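Long-range contacts in putative oxidoreductase (Jannaschia sp., PDB 3C24), which is a putative oxidoreductase that probably binds a nicotinamide-type dinucleotide through its Rossmann-like domain, its substrate being unknown: residues A[39-44]-A[57-62]; A[96-101]-A[117-122]; A[148-153]-A[171-176]; A[152-157]-A[179-184]; A[208-213]-A[223-228]. All blocks are in the same frame, centred on the assembly; numbering follows the deposited sequence. Where two conformers were deposited one is given.

Contacts 1 to 4 are strung along one mixed sheet, while contact 5 lies apart, in a helical pair about 40 Å, centre to centre, from contact 4. Contact 2 is buried in the middle of the sheet, two parallel strands joined by backbone bonds and packed with apolar and aromatic side chains. Contacts 3 and 4 share strand 148-156, which runs antiparallel to strand 117-123, and turn more polar toward their margins, with a glutamine amide in one and bridging waters in the other. At the opposite edge strand, contact 1 is partly open and relies on two waters beside its one direct hydrogen bond. Contact 5, also buried, joins its helices by apolar packing alone.

Contact 1: A[39-44]-A[57-62]; sequences AAIEIA and PLTDGD
One direct hydrogen bond joins residues 39-44 to residues 57-62: Thr59 N donates to Ala40 O at 3.0 Å, in the plane of the carbonyl and fairly straight (154° at the hydrogen). Two waters extend this backbone pairing. The first accepts from Ala40 N at 2.8 Å, donates to Pro57 O and also hydrogen-bonds Thr59 OG1, so it joins three groups from both segments. The second accepts from Glu42 N and donates to Thr59 O at 2.7 Å (water oxygen to Thr59 O).

Apolar packing centres on Thr59 and Leu58. The methyl CG2 of Thr59, anti to its backbone N, lies 3.7 Å from Ile41 CD1, the two side chains crossing obliquely. Leu58 CD1 touches Glu42 CB at 4.0 Å and makes a van der Waals contact with Ala40 O at 3.6 Å. Leu51 of helix 45-53 packs on Leu58 and Ala40, and Trp64 covers Ile41 and Thr59.

Among the carboxylates, Glu42 bends its chain at chi2 (56°). Its OE2 accepts from Ala44 N at 2.8 Å through the anti lone pair, at the start of helix 45-53, while OE1 accepts from Gly20 N of the glycine-rich loop. Asp60 and Asp62 form salt bridges with Arg48 and Arg90, respectively. Although no cofactor is bound here, Glu42 is consistent with the acidic residue often found just past the second strand of NAD-type Rossmann folds.

Contact 2: A[96-101]-A[117-122]; sequences IVLILD and TYFIGH
The Tyr118 ring is met at its edge, in plane, by Val97 CG1, 3.9 Å from Tyr118 CE1, while Ile99 CD1 approaches the same ring obliquely. On the other surface of the sheet, Leu98 CG lies obliquely against Phe119 CD1, and the Phe119 ring meets that of Tyr162 with the planes at about 45°. The His122 ring takes Leu100 O at its edge, near its plane.

These rings decorate two parallel neighbours of a beta-alpha-beta unit, strands 96-99 and 117-123 joined through helix 103-107, at the heart of the Rossmann-like sheet. Four backbone hydrogen bonds hold them in register. Val97 N gives to Thr117 O at 2.8 Å, Phe119 N to Val97 O, Ile99 N to Phe119 O and Gly121 N to Ile99 O; the last two run nearly along the C=O axis. The short segments cross at -26°, the twist of the sheet.

On the surface bearing Ile96, Leu98, Thr117 and Phe119, Ile96 CG2 lies beside Phe119 CB at 3.9 Å, both side chains pointing the same way under helix 160-172. On the other, Ile99 CD1 reaches to 3.5 Å from Phe119 O and also touches Tyr118 CD1. Tyr118 OH is hydrogen-bonded to Pro111 O, and Thr117 OG1 to His161 ND1.

Past the strand, Asp101 OD1 caps Ala103 N, and its carboxylate stands nearly perpendicular to the neighbouring His122 ring. His122 ND1 donates to Leu100 O at 2.8 Å, from above the carbonyl plane and not along a lone pair.

Contact 3: A[148-153]-A[171-176]; sequences QAIVCA and TMWSPV
Strand 148-156, helix 160-172 and strand 176-181 form a beta-alpha-beta unit, and this contact lies where the helix ends and the chain turns back into the parallel partner strand. Gln148 N donates to Pro175 O at 3.1 Å, in the carbonyl plane, and Val176 CA sends its hydrogen toward Gln148 O. Pro175 follows a cis peptide bond.

The Gln148 side chain adds a second link. Its CG occupies the crowded position between backbone N and carbonyl carbon (chi1 71°), and the extended chain brings NE2 to 3.1 Å from Trp173 O. That bond is nearly straight, lies in the amide plane and uses a carbonyl lone pair. OE1 takes a weak hydrogen bond from His125 N. An alanine here would remove the amide that donates to Trp173 O and would probably loosen the turn after the helix.

Deeper in, Ile150 CG2 touches both the indole and the valine, 3.9 Å from Trp173 CE3 and 3.8 Å from Val176 CG2. Met172 CB (selenomethionine) lies above one face of the indole, offset toward its rim. The bridge of Gln148 with Val176 opens the parallel pairing of the two strands of this beta-alpha-beta unit.

Contact 4: A[152-157]-A[179-184]; sequences CALMQG and THRVTT
The closely packed part of this contact is the parallel pairing of Cys152 with Arg181, where Cys152 uses both backbone groups. Its N donates to His180 O, and its O accepts from Val182 N at 2.9 Å in a very straight bond (172° at the hydrogen). Both bonds run nearly along the C=O axis. Cys152 SG, anti to its carbonyl carbon, leans on Thr179 CG2 at 3.7 Å. Tightest of all is Ala153, whose CB is pressed to 3.1 Å from Val182 O, with Thr183 C also close. Val182 CG2, held in the crowded position, lies over Cys152 O at 3.6 Å.

Beyond Ala153 the backbones separate and water takes over. One water accepts from Leu154 N and from Arg181 NE, at the guanidinium edge, and donates to Val182 O at 2.8 Å (water oxygen to Val182 O). A second bridges Leu154 O to Thr184 N, and a third joins Met155 O and Thr184 OG1. That hydroxyl also sits 3.5 Å from Met155 CB. The extended Arg181 chain, exposed on this water-lined side, follows Leu154 in the same direction, NH2 lying 3.9 Å from Leu154 CD2; NH1 forms a salt bridge with Glu159, and Tyr162 gives a cation-pi contact.

On the other flank, Met155 and Gln156 both face Tyr118 in a classic beta bulge against strand 117-123. Helix 160-172 covers Cys152 and Thr179 through Tyr162, Leu187 of helix 184-217 lies against Ala153 and Val182, and His180 NE2 is hydrogen-bonded to Asp226 OD2 of the second subunit.

Contact 5: A[208-213]-A[223-228]; sequences HAVDEC and AALDFM. With SO4 (sulfate ion), chain F.
His208 ND1 is held by one hydrogen bond here, to sulfate oxygen O2 at 2.6 Å, in the plane of the imidazole and nearly in line with the N-H (168° at the hydrogen). The ion is also hydrogen-bonded by Lys259, Arg268 and Trp267 of the second subunit, which with His208 makes four residues around it. It probably comes from the crystallisation liquor, yet it bridges the two chains. A leucine here would lack the ring N-H and would probably leave the sulfate held from the second subunit's side, losing this link between chains.

Behind the histidine, residues 208-213 and 223-228 belong to consecutive long helices that fold back as an antiparallel hairpin in the helical C-terminal region, part of the dimer interface. Their short axes pass 9.1 Å apart, at 143° between directions. Val210 makes the largest share of the packing. Its CG1, anti to the backbone N, meets Leu225 CG at 3.7 Å with the two side chains crossing at about a right angle, and also touches Ala224 CB. Its CG2 presses on Met228 CB at 3.5 Å, a close fit.

The small residue Ala224 lets the backbones approach, its CB lying 3.8 Å from Cys213 CB. The selenomethionine chain of Met228 bends at chi2 and chi3, so that CE comes to 4.2 Å from Ala209 CB, where Leu194 of the second subunit packs against both residues.

Contact 1: A[39-44]-A[57-62]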
# COMPACT_ATOMS: atom_id res chain seq x y z
N ALA A 39 7.14 -31.86 18.56
CA ALA A 39 7.33 -33.08 17.76
C ALA A 39 7.37 -32.64 16.30
O ALA A 39 6.33 -32.38 15.71
CB ALA A 39 6.25 -34.14 17.97
N ALA A 40 8.59 -32.57 15.74
CA ALA A 40 8.80 -32.11 14.36
C ALA A 40 8.69 -33.27 13.43
O ALA A 40 9.58 -34.12 13.38
CB ALA A 40 10.16 -31.42 14.18
N ILE A 41 7.61 -33.25 12.65
CA ILE A 41 7.30 -34.33 11.69
C ILE A 41 7.67 -33.90 10.28
O ILE A 41 7.10 -32.98 9.69
CB ILE A 41 5.80 -34.78 11.75
CG1 ILE A 41 5.31 -34.84 13.23
CG2 ILE A 41 5.58 -36.11 10.92
CD1 ILE A 41 6.09 -35.78 14.11
N GLU A 42 8.64 -34.61 9.72
CA GLU A 42 9.17 -34.26 8.40
C GLU A 42 9.78 -35.46 7.74
O GLU A 42 10.70 -36.02 8.28
CB GLU A 42 10.26 -33.20 8.52
CG GLU A 42 10.85 -32.77 7.18
CD GLU A 42 9.79 -32.27 6.24
OE1 GLU A 42 9.23 -31.17 6.49
OE2 GLU A 42 9.49 -32.97 5.24
N ILE A 43 9.25 -35.80 6.59
CA ILE A 43 9.71 -36.98 5.86
C ILE A 43 10.63 -36.61 4.73
O ILE A 43 11.41 -37.45 4.29
CB ILE A 43 8.55 -37.89 5.31
CG1 ILE A 43 7.70 -37.14 4.28
CG2 ILE A 43 7.69 -38.43 6.44
N ALA A 44 10.57 -35.38 4.24
CA ALA A 44 11.42 -35.01 3.09
C ALA A 44 12.87 -34.89 3.53
O ALA A 44 13.18 -34.24 4.52
CB ALA A 44 10.96 -33.74 2.42
N PRO A 57 15.45 -31.55 16.86
CA PRO A 57 15.40 -33.00 16.68
C PRO A 57 14.29 -33.44 15.76
O PRO A 57 13.24 -32.80 15.70
CB PRO A 57 15.15 -33.54 18.09
CG PRO A 57 14.93 -32.43 18.96
CD PRO A 57 15.20 -31.14 18.25
N LEU A 58 14.55 -34.52 15.03
CA LEU A 58 13.55 -35.12 14.14
C LEU A 58 12.74 -36.15 14.90
O LEU A 58 13.27 -36.89 15.71
CB LEU A 58 14.15 -35.78 12.91
CG LEU A 58 14.08 -34.81 11.73
CD1 LEU A 58 12.58 -34.46 11.51
CD2 LEU A 58 14.95 -33.61 11.99
N THR A 59 11.43 -36.14 14.69
CA THR A 59 10.56 -37.08 15.40
C THR A 59 10.05 -38.15 14.47
O THR A 59 9.12 -37.92 13.72
CB THR A 59 9.39 -36.41 16.14
OG1 THR A 59 9.84 -35.84 17.38
CG2 THR A 59 8.33 -37.48 16.47
N ASP A 60 10.67 -39.34 14.56
CA ASP A 60 10.33 -40.49 13.70
C ASP A 60 9.40 -41.52 14.26
O ASP A 60 9.16 -41.61 15.45
CB ASP A 60 11.57 -41.22 13.28
CG ASP A 60 12.54 -40.30 12.61
OD1 ASP A 60 12.08 -39.17 12.23
OD2 ASP A 60 13.72 -40.68 12.50
N GLY A 61 8.93 -42.33 13.33
CA GLY A 61 7.91 -43.34 13.66
C GLY A 61 6.59 -42.63 13.86
O GLY A 61 6.40 -41.48 13.42
N ASP A 62 5.69 -43.31 14.57
CA ASP A 62 4.32 -42.82 14.77
C ASP A 62 3.94 -42.67 16.19
O ASP A 62 2.80 -42.34 16.49
CB ASP A 62 3.31 -43.79 14.15
CG ASP A 62 3.44 -43.89 12.63
OD1 ASP A 62 3.94 -42.93 12.00
OD2 ASP A 62 3.02 -44.93 12.08
O HOH W 1 10.95 -33.34 17.05
O HOH W 2 9.32 -37.11 11.14

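Contact 2: A[96-101]-A[117-122]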
# COMPACT_ATOMS: atom_id res chain seq x y z
N ILE A 96 -6.35 -31.23 19.08
CA ILE A 96 -6.61 -30.00 18.34
C ILE A 96 -5.81 -30.08 17.03
O ILE A 96 -4.61 -30.15 17.04
CB ILE A 96 -6.16 -28.75 19.10
CG1 ILE A 96 -7.00 -28.53 20.34
CG2 ILE A 96 -6.27 -27.49 18.25
CD1 ILE A 96 -6.29 -27.60 21.43
N VAL A 97 -6.54 -30.16 15.93
CA VAL A 97 -5.98 -30.14 14.57
C VAL A 97 -6.03 -28.68 14.11
O VAL A 97 -7.13 -28.05 13.98
CB VAL A 97 -6.76 -31.04 13.63
CG1 VAL A 97 -6.26 -30.87 12.19
CG2 VAL A 97 -6.67 -32.53 14.14
N LEU A 98 -4.84 -28.12 13.91
CA LEU A 98 -4.67 -26.70 13.66
C LEU A 98 -4.28 -26.43 12.22
O LEU A 98 -3.25 -26.90 11.71
CB LEU A 98 -3.67 -26.16 14.68
CG LEU A 98 -3.77 -24.70 15.12
CD1 LEU A 98 -2.82 -24.41 16.32
CD2 LEU A 98 -3.53 -23.79 13.95
N ILE A 99 -5.19 -25.72 11.57
CA ILE A 99 -5.07 -25.35 10.15
C ILE A 99 -4.70 -23.88 10.06
O ILE A 99 -5.20 -23.03 10.79
CB ILE A 99 -6.35 -25.67 9.30
CG1 ILE A 99 -7.02 -27.00 9.69
CG2 ILE A 99 -6.01 -25.70 7.83
CD1 ILE A 99 -8.21 -26.87 10.68
N LEU A 100 -3.79 -23.59 9.13
CA LEU A 100 -3.21 -22.26 9.02
C LEU A 100 -3.83 -21.38 7.95
O LEU A 100 -3.25 -20.35 7.56
CB LEU A 100 -1.69 -22.42 8.76
CG LEU A 100 -0.90 -23.28 9.76
CD1 LEU A 100 0.64 -23.30 9.50
CD2 LEU A 100 -1.22 -22.84 11.19
N ASP A 101 -4.97 -21.81 7.42
CA ASP A 101 -5.67 -21.12 6.36
C ASP A 101 -7.10 -21.63 6.32
O ASP A 101 -7.35 -22.82 6.47
CB ASP A 101 -4.97 -21.36 5.02
CG ASP A 101 -5.46 -20.42 3.93
OD1 ASP A 101 -6.64 -20.48 3.50
OD2 ASP A 101 -4.65 -19.61 3.46
N THR A 117 -10.99 -31.40 17.69
CA THR A 117 -11.13 -29.96 17.55
C THR A 117 -10.43 -29.53 16.28
O THR A 117 -9.34 -30.01 15.97
CB THR A 117 -10.46 -29.25 18.74
OG1 THR A 117 -11.22 -29.49 19.93
CG2 THR A 117 -10.28 -27.74 18.49
N TYR A 118 -11.08 -28.64 15.55
CA TYR A 118 -10.48 -27.95 14.41
C TYR A 118 -10.38 -26.50 14.80
O TYR A 118 -11.37 -25.87 15.20
CB TYR A 118 -11.35 -28.09 13.13
CG TYR A 118 -11.28 -29.42 12.42
CD1 TYR A 118 -10.10 -29.96 12.04
CD2 TYR A 118 -12.45 -30.04 11.97
CE1 TYR A 118 -10.06 -31.17 11.35
CE2 TYR A 118 -12.41 -31.24 11.29
CZ TYR A 118 -11.24 -31.79 10.96
OH TYR A 118 -11.25 -32.97 10.23
N PHE A 119 -9.16 -26.00 14.68
CA PHE A 119 -8.82 -24.63 15.00
C PHE A 119 -8.10 -24.06 13.79
O PHE A 119 -7.19 -24.69 13.28
CB PHE A 119 -7.94 -24.59 16.24
CG PHE A 119 -7.69 -23.19 16.76
CD1 PHE A 119 -6.66 -22.41 16.25
CD2 PHE A 119 -8.44 -22.67 17.78
CE1 PHE A 119 -6.45 -21.12 16.73
CE2 PHE A 119 -8.21 -21.40 18.24
CZ PHE A 119 -7.20 -20.65 17.72
N ILE A 120 -8.51 -22.87 13.41
CA ILE A 120 -7.94 -22.12 12.25
C ILE A 120 -7.27 -20.86 12.74
O ILE A 120 -7.84 -20.07 13.49
CB ILE A 120 -8.98 -21.76 11.16
CG1 ILE A 120 -9.91 -22.93 10.85
CG2 ILE A 120 -8.25 -21.27 9.94
CD1 ILE A 120 -11.08 -22.52 9.94
N GLY A 121 -6.03 -20.63 12.27
CA GLY A 121 -5.34 -19.38 12.53
C GLY A 121 -4.74 -18.82 11.26
O GLY A 121 -4.51 -19.56 10.31
N HIS A 122 -4.61 -17.50 11.19
CA HIS A 122 -3.93 -16.87 10.06
C HIS A 122 -3.35 -15.54 10.48
O HIS A 122 -4.03 -14.78 11.17
CB HIS A 122 -4.91 -16.68 8.92
CG HIS A 122 -4.22 -16.57 7.60
ND1 HIS A 122 -3.82 -17.68 6.89
CD2 HIS A 122 -3.74 -15.49 6.93
CE1 HIS A 122 -3.21 -17.28 5.79
NE2 HIS A 122 -3.15 -15.97 5.79

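Contact 3: A[148-153]-A[171-176]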
# COMPACT_ATOMS: atom_id res chain seq x y z
N GLN A 148 2.84 -8.18 14.78
CA GLN A 148 1.66 -8.29 13.94
C GLN A 148 0.50 -8.75 14.78
O GLN A 148 0.70 -9.31 15.85
CB GLN A 148 1.87 -9.32 12.83
CG GLN A 148 1.92 -10.78 13.34
CD GLN A 148 2.06 -11.78 12.20
OE1 GLN A 148 1.52 -11.58 11.10
NE2 GLN A 148 2.80 -12.87 12.44
N ALA A 149 -0.69 -8.51 14.26
CA ALA A 149 -1.91 -9.09 14.81
C ALA A 149 -2.19 -10.43 14.06
O ALA A 149 -1.64 -10.70 12.99
CB ALA A 149 -3.09 -8.10 14.59
N ILE A 150 -3.04 -11.27 14.63
CA ILE A 150 -3.48 -12.51 13.98
C ILE A 150 -4.99 -12.68 14.16
O ILE A 150 -5.62 -11.98 14.97
CB ILE A 150 -2.74 -13.74 14.55
CG1 ILE A 150 -3.16 -14.03 16.00
CG2 ILE A 150 -1.20 -13.55 14.47
CD1 ILE A 150 -2.53 -15.37 16.55
N VAL A 151 -5.55 -13.59 13.37
CA VAL A 151 -6.99 -13.94 13.44
C VAL A 151 -7.14 -15.44 13.63
O VAL A 151 -6.41 -16.24 13.02
CB VAL A 151 -7.79 -13.47 12.19
CG1 VAL A 151 -7.86 -11.94 12.14
CG2 VAL A 151 -7.20 -14.08 10.90
N CYS A 152 -8.08 -15.82 14.50
CA CYS A 152 -8.31 -17.22 14.81
C CYS A 152 -9.77 -17.54 14.93
O CYS A 152 -10.57 -16.72 15.36
CB CYS A 152 -7.68 -17.56 16.18
SG CYS A 152 -5.90 -17.24 16.38
N ALA A 153 -10.09 -18.79 14.60
CA ALA A 153 -11.42 -19.32 14.74
C ALA A 153 -11.44 -20.72 15.27
O ALA A 153 -10.64 -21.58 14.88
CB ALA A 153 -12.11 -19.33 13.38
N THR A 171 2.42 -18.18 19.70
CA THR A 171 3.79 -18.67 19.86
C THR A 171 4.42 -18.82 18.48
O THR A 171 5.55 -18.37 18.24
CB THR A 171 3.84 -20.03 20.55
OG1 THR A 171 3.10 -19.96 21.77
CG2 THR A 171 5.30 -20.52 20.74
N MSE A 172 3.68 -19.41 17.53
CA MSE A 172 4.22 -19.63 16.18
C MSE A 172 4.52 -18.37 15.39
O MSE A 172 5.47 -18.34 14.57
CB MSE A 172 3.29 -20.54 15.36
CG MSE A 172 3.17 -21.89 15.94
SE MSE A 172 2.09 -23.03 14.71
CE MSE A 172 0.49 -22.08 14.71
N TRP A 173 3.74 -17.34 15.68
CA TRP A 173 3.77 -16.11 14.89
C TRP A 173 4.19 -14.88 15.67
O TRP A 173 3.95 -13.75 15.23
CB TRP A 173 2.40 -15.87 14.24
CG TRP A 173 2.05 -16.93 13.22
CD1 TRP A 173 2.89 -17.49 12.35
CD2 TRP A 173 0.75 -17.48 12.94
NE1 TRP A 173 2.23 -18.39 11.55
CE2 TRP A 173 0.91 -18.40 11.89
CE3 TRP A 173 -0.53 -17.29 13.48
CZ2 TRP A 173 -0.15 -19.13 11.37
CZ3 TRP A 173 -1.60 -18.02 12.94
CH2 TRP A 173 -1.39 -18.94 11.90
N SER A 174 4.83 -15.13 16.81
CA SER A 174 5.33 -14.04 17.69
C SER A 174 6.31 -13.15 16.94
O SER A 174 7.08 -13.64 16.15
CB SER A 174 6.00 -14.56 18.96
OG SER A 174 7.18 -15.26 18.64
N PRO A 175 6.34 -11.85 17.27
CA PRO A 175 5.53 -11.24 18.31
C PRO A 175 4.17 -10.82 17.83
O PRO A 175 4.03 -10.21 16.78
CB PRO A 175 6.38 -10.03 18.75
CG PRO A 175 7.18 -9.70 17.56
CD PRO A 175 7.49 -11.00 16.89
N VAL A 176 3.15 -11.18 18.60
CA VAL A 176 1.75 -10.87 18.26
C VAL A 176 1.21 -9.86 19.23
O VAL A 176 1.30 -10.03 20.46
CB VAL A 176 0.87 -12.17 18.30
CG1 VAL A 176 -0.64 -11.87 18.09
CG2 VAL A 176 1.37 -13.20 17.30

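Contact 4: A[152-157]-A[179-184]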
# COMPACT_ATOMS: atom_id res chain seq x y z
N CYS A 152 -8.08 -15.82 14.50
CA CYS A 152 -8.31 -17.22 14.81
C CYS A 152 -9.77 -17.54 14.93
O CYS A 152 -10.57 -16.72 15.36
CB CYS A 152 -7.68 -17.56 16.18
SG CYS A 152 -5.90 -17.24 16.38
N ALA A 153 -10.09 -18.79 14.60
CA ALA A 153 -11.42 -19.32 14.74
C ALA A 153 -11.44 -20.72 15.27
O ALA A 153 -10.64 -21.58 14.88
CB ALA A 153 -12.11 -19.33 13.38
N LEU A 154 -12.35 -20.95 16.20
CA LEU A 154 -12.66 -22.29 16.66
C LEU A 154 -13.71 -22.84 15.71
O LEU A 154 -14.88 -22.42 15.70
CB LEU A 154 -13.18 -22.29 18.10
CG LEU A 154 -13.45 -23.65 18.72
CD1 LEU A 154 -12.16 -24.57 18.79
CD2 LEU A 154 -14.05 -23.43 20.13
N MSE A 155 -13.28 -23.74 14.83
CA MSE A 155 -14.19 -24.31 13.82
C MSE A 155 -15.12 -25.31 14.45
O MSE A 155 -16.29 -25.41 14.12
CB MSE A 155 -13.41 -24.94 12.66
CG MSE A 155 -14.28 -25.67 11.68
SE MSE A 155 -13.13 -26.36 10.29
CE MSE A 155 -14.42 -27.41 9.34
N GLN A 156 -14.54 -26.14 15.30
CA GLN A 156 -15.33 -27.10 16.05
C GLN A 156 -14.57 -27.54 17.27
O GLN A 156 -13.33 -27.53 17.32
CB GLN A 156 -15.73 -28.29 15.17
CG GLN A 156 -14.68 -29.23 14.90
CD GLN A 156 -15.20 -30.53 14.28
OE1 GLN A 156 -15.82 -30.50 13.24
NE2 GLN A 156 -14.83 -31.67 14.88
N GLY A 157 -15.31 -27.95 18.28
CA GLY A 157 -14.69 -28.46 19.51
C GLY A 157 -15.07 -27.66 20.72
O GLY A 157 -15.78 -26.65 20.63
N THR A 179 -4.86 -10.76 19.09
CA THR A 179 -5.46 -11.95 18.53
C THR A 179 -6.96 -11.77 18.46
O THR A 179 -7.64 -11.74 19.48
CB THR A 179 -5.17 -13.17 19.41
OG1 THR A 179 -3.75 -13.26 19.59
CG2 THR A 179 -5.66 -14.42 18.79
N HIS A 180 -7.43 -11.68 17.23
CA HIS A 180 -8.85 -11.47 16.91
C HIS A 180 -9.58 -12.79 16.68
O HIS A 180 -9.23 -13.56 15.81
CB HIS A 180 -9.01 -10.64 15.65
CG HIS A 180 -8.33 -9.30 15.72
ND1 HIS A 180 -8.86 -8.24 16.43
CD2 HIS A 180 -7.20 -8.85 15.13
CE1 HIS A 180 -8.06 -7.20 16.29
NE2 HIS A 180 -7.06 -7.53 15.50
N ARG A 181 -10.58 -13.05 17.52
CA ARG A 181 -11.43 -14.22 17.40
C ARG A 181 -12.59 -13.96 16.47
O ARG A 181 -13.31 -12.95 16.61
CB ARG A 181 -11.99 -14.70 18.75
CG ARG A 181 -12.82 -16.01 18.63
CD ARG A 181 -13.19 -16.56 19.98
NE ARG A 181 -13.93 -17.81 19.84
CZ ARG A 181 -14.27 -18.58 20.87
NH1 ARG A 181 -13.88 -18.27 22.09
NH2 ARG A 181 -14.96 -19.71 20.66
N VAL A 182 -12.70 -14.82 15.48
CA VAL A 182 -13.81 -14.79 14.50
C VAL A 182 -14.41 -16.18 14.29
O VAL A 182 -13.92 -17.19 14.79
CB VAL A 182 -13.33 -14.27 13.14
CG1 VAL A 182 -12.87 -12.79 13.19
CG2 VAL A 182 -12.21 -15.15 12.56
N THR A 183 -15.48 -16.22 13.51
CA THR A 183 -16.05 -17.51 13.10
C THR A 183 -15.29 -18.02 11.91
O THR A 183 -14.56 -17.27 11.23
CB THR A 183 -17.53 -17.41 12.70
OG1 THR A 183 -17.67 -16.62 11.51
CG2 THR A 183 -18.36 -16.80 13.84
N THR A 184 -15.50 -19.29 11.60
CA THR A 184 -14.88 -19.92 10.43
C THR A 184 -15.23 -19.13 9.17
O THR A 184 -14.36 -18.82 8.36
CB THR A 184 -15.34 -21.37 10.25
OG1 THR A 184 -15.01 -22.09 11.43
CG2 THR A 184 -14.67 -22.07 9.02
O HOH W 3 -14.15 -18.81 17.02
O HOH W 4 -16.52 -20.58 14.30
O HOH W 5 -17.23 -23.73 12.17

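Contact 5: A[208-213]-A[223-228]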
# COMPACT_ATOMS: atom_id res chain seq x y z
N HIS A 208 0.61 -3.55 -13.01
CA HIS A 208 0.35 -3.54 -14.43
C HIS A 208 0.11 -2.12 -14.94
O HIS A 208 0.35 -1.83 -16.12
CB HIS A 208 -0.80 -4.44 -14.82
CG HIS A 208 -0.47 -5.90 -14.69
ND1 HIS A 208 -1.42 -6.89 -14.75
CD2 HIS A 208 0.72 -6.52 -14.46
CE1 HIS A 208 -0.83 -8.07 -14.60
NE2 HIS A 208 0.46 -7.88 -14.44
N ALA A 209 -0.29 -1.23 -14.05
CA ALA A 209 -0.51 0.18 -14.44
C ALA A 209 0.86 0.86 -14.64
O ALA A 209 1.07 1.65 -15.55
CB ALA A 209 -1.37 0.90 -13.45
N VAL A 210 1.81 0.50 -13.78
CA VAL A 210 3.18 0.97 -13.95
C VAL A 210 3.71 0.45 -15.32
O VAL A 210 4.33 1.18 -16.13
CB VAL A 210 4.09 0.61 -12.74
CG1 VAL A 210 5.64 0.80 -13.11
CG2 VAL A 210 3.63 1.40 -11.50
N ASP A 211 3.44 -0.82 -15.59
CA ASP A 211 3.88 -1.46 -16.84
C ASP A 211 3.29 -0.75 -18.07
O ASP A 211 3.95 -0.48 -19.08
CB ASP A 211 3.47 -2.93 -16.94
CG ASP A 211 4.10 -3.82 -15.91
OD1 ASP A 211 5.18 -3.48 -15.36
OD2 ASP A 211 3.49 -4.91 -15.66
N GLU A 212 2.04 -0.35 -17.95
CA GLU A 212 1.37 0.36 -19.03
C GLU A 212 2.04 1.71 -19.32
O GLU A 212 2.28 2.12 -20.51
CB GLU A 212 -0.12 0.50 -18.70
CG GLU A 212 -0.97 1.26 -19.73
CD GLU A 212 -1.45 0.40 -20.89
OE1 GLU A 212 -0.96 -0.76 -21.03
OE2 GLU A 212 -2.29 0.88 -21.66
N CYS A 213 2.39 2.41 -18.26
CA CYS A 213 3.07 3.71 -18.38
C CYS A 213 4.35 3.59 -19.19
O CYS A 213 4.62 4.37 -20.11
CB CYS A 213 3.36 4.31 -17.02
SG CYS A 213 1.88 4.93 -16.18
N ALA A 223 10.63 6.02 -13.23
CA ALA A 223 9.80 7.23 -13.00
C ALA A 223 8.42 6.81 -12.61
O ALA A 223 7.84 7.32 -11.64
CB ALA A 223 9.74 8.15 -14.26
N ALA A 224 7.84 5.88 -13.38
CA ALA A 224 6.46 5.43 -13.09
C ALA A 224 6.39 4.72 -11.77
O ALA A 224 5.42 4.86 -11.02
CB ALA A 224 5.93 4.54 -14.20
N LEU A 225 7.41 3.93 -11.49
CA LEU A 225 7.50 3.18 -10.21
C LEU A 225 7.59 4.12 -9.04
O LEU A 225 6.88 3.97 -8.06
CB LEU A 225 8.68 2.20 -10.17
CG LEU A 225 8.61 0.83 -10.84
CD1 LEU A 225 10.02 0.25 -10.95
CD2 LEU A 225 7.66 -0.16 -10.08
N ASP A 226 8.52 5.05 -9.11
CA ASP A 226 8.70 6.06 -8.05
C ASP A 226 7.38 6.78 -7.79
O ASP A 226 6.98 6.98 -6.64
CB ASP A 226 9.78 7.10 -8.40
CG ASP A 226 11.21 6.55 -8.27
OD1 ASP A 226 11.40 5.44 -7.71
OD2 ASP A 226 12.13 7.21 -8.77
N PHE A 227 6.70 7.14 -8.87
CA PHE A 227 5.44 7.89 -8.77
C PHE A 227 4.35 7.03 -8.08
O PHE A 227 3.67 7.47 -7.15
CB PHE A 227 4.98 8.39 -10.15
CG PHE A 227 4.00 9.52 -10.06
CD1 PHE A 227 4.43 10.79 -10.03
CD2 PHE A 227 2.61 9.27 -10.02
CE1 PHE A 227 3.53 11.84 -9.91
CE2 PHE A 227 1.75 10.37 -9.89
CZ PHE A 227 2.23 11.60 -9.86
N MSE A 228 4.23 5.77 -8.52
CA MSE A 228 3.27 4.85 -7.94
C MSE A 228 3.55 4.56 -6.50
O MSE A 228 2.65 4.63 -5.67
CB MSE A 228 3.22 3.54 -8.74
CG MSE A 228 2.33 2.47 -8.16
SE MSE A 228 0.46 2.93 -7.99
CE MSE A 228 -0.03 2.54 -9.85
S SO4 F . -4.47 -7.37 -16.59
O1 SO4 F . -4.91 -8.75 -16.37
O2 SO4 F . -3.99 -6.79 -15.29
O3 SO4 F . -3.38 -7.41 -17.51
O4 SO4 F . -5.65 -6.67 -17.06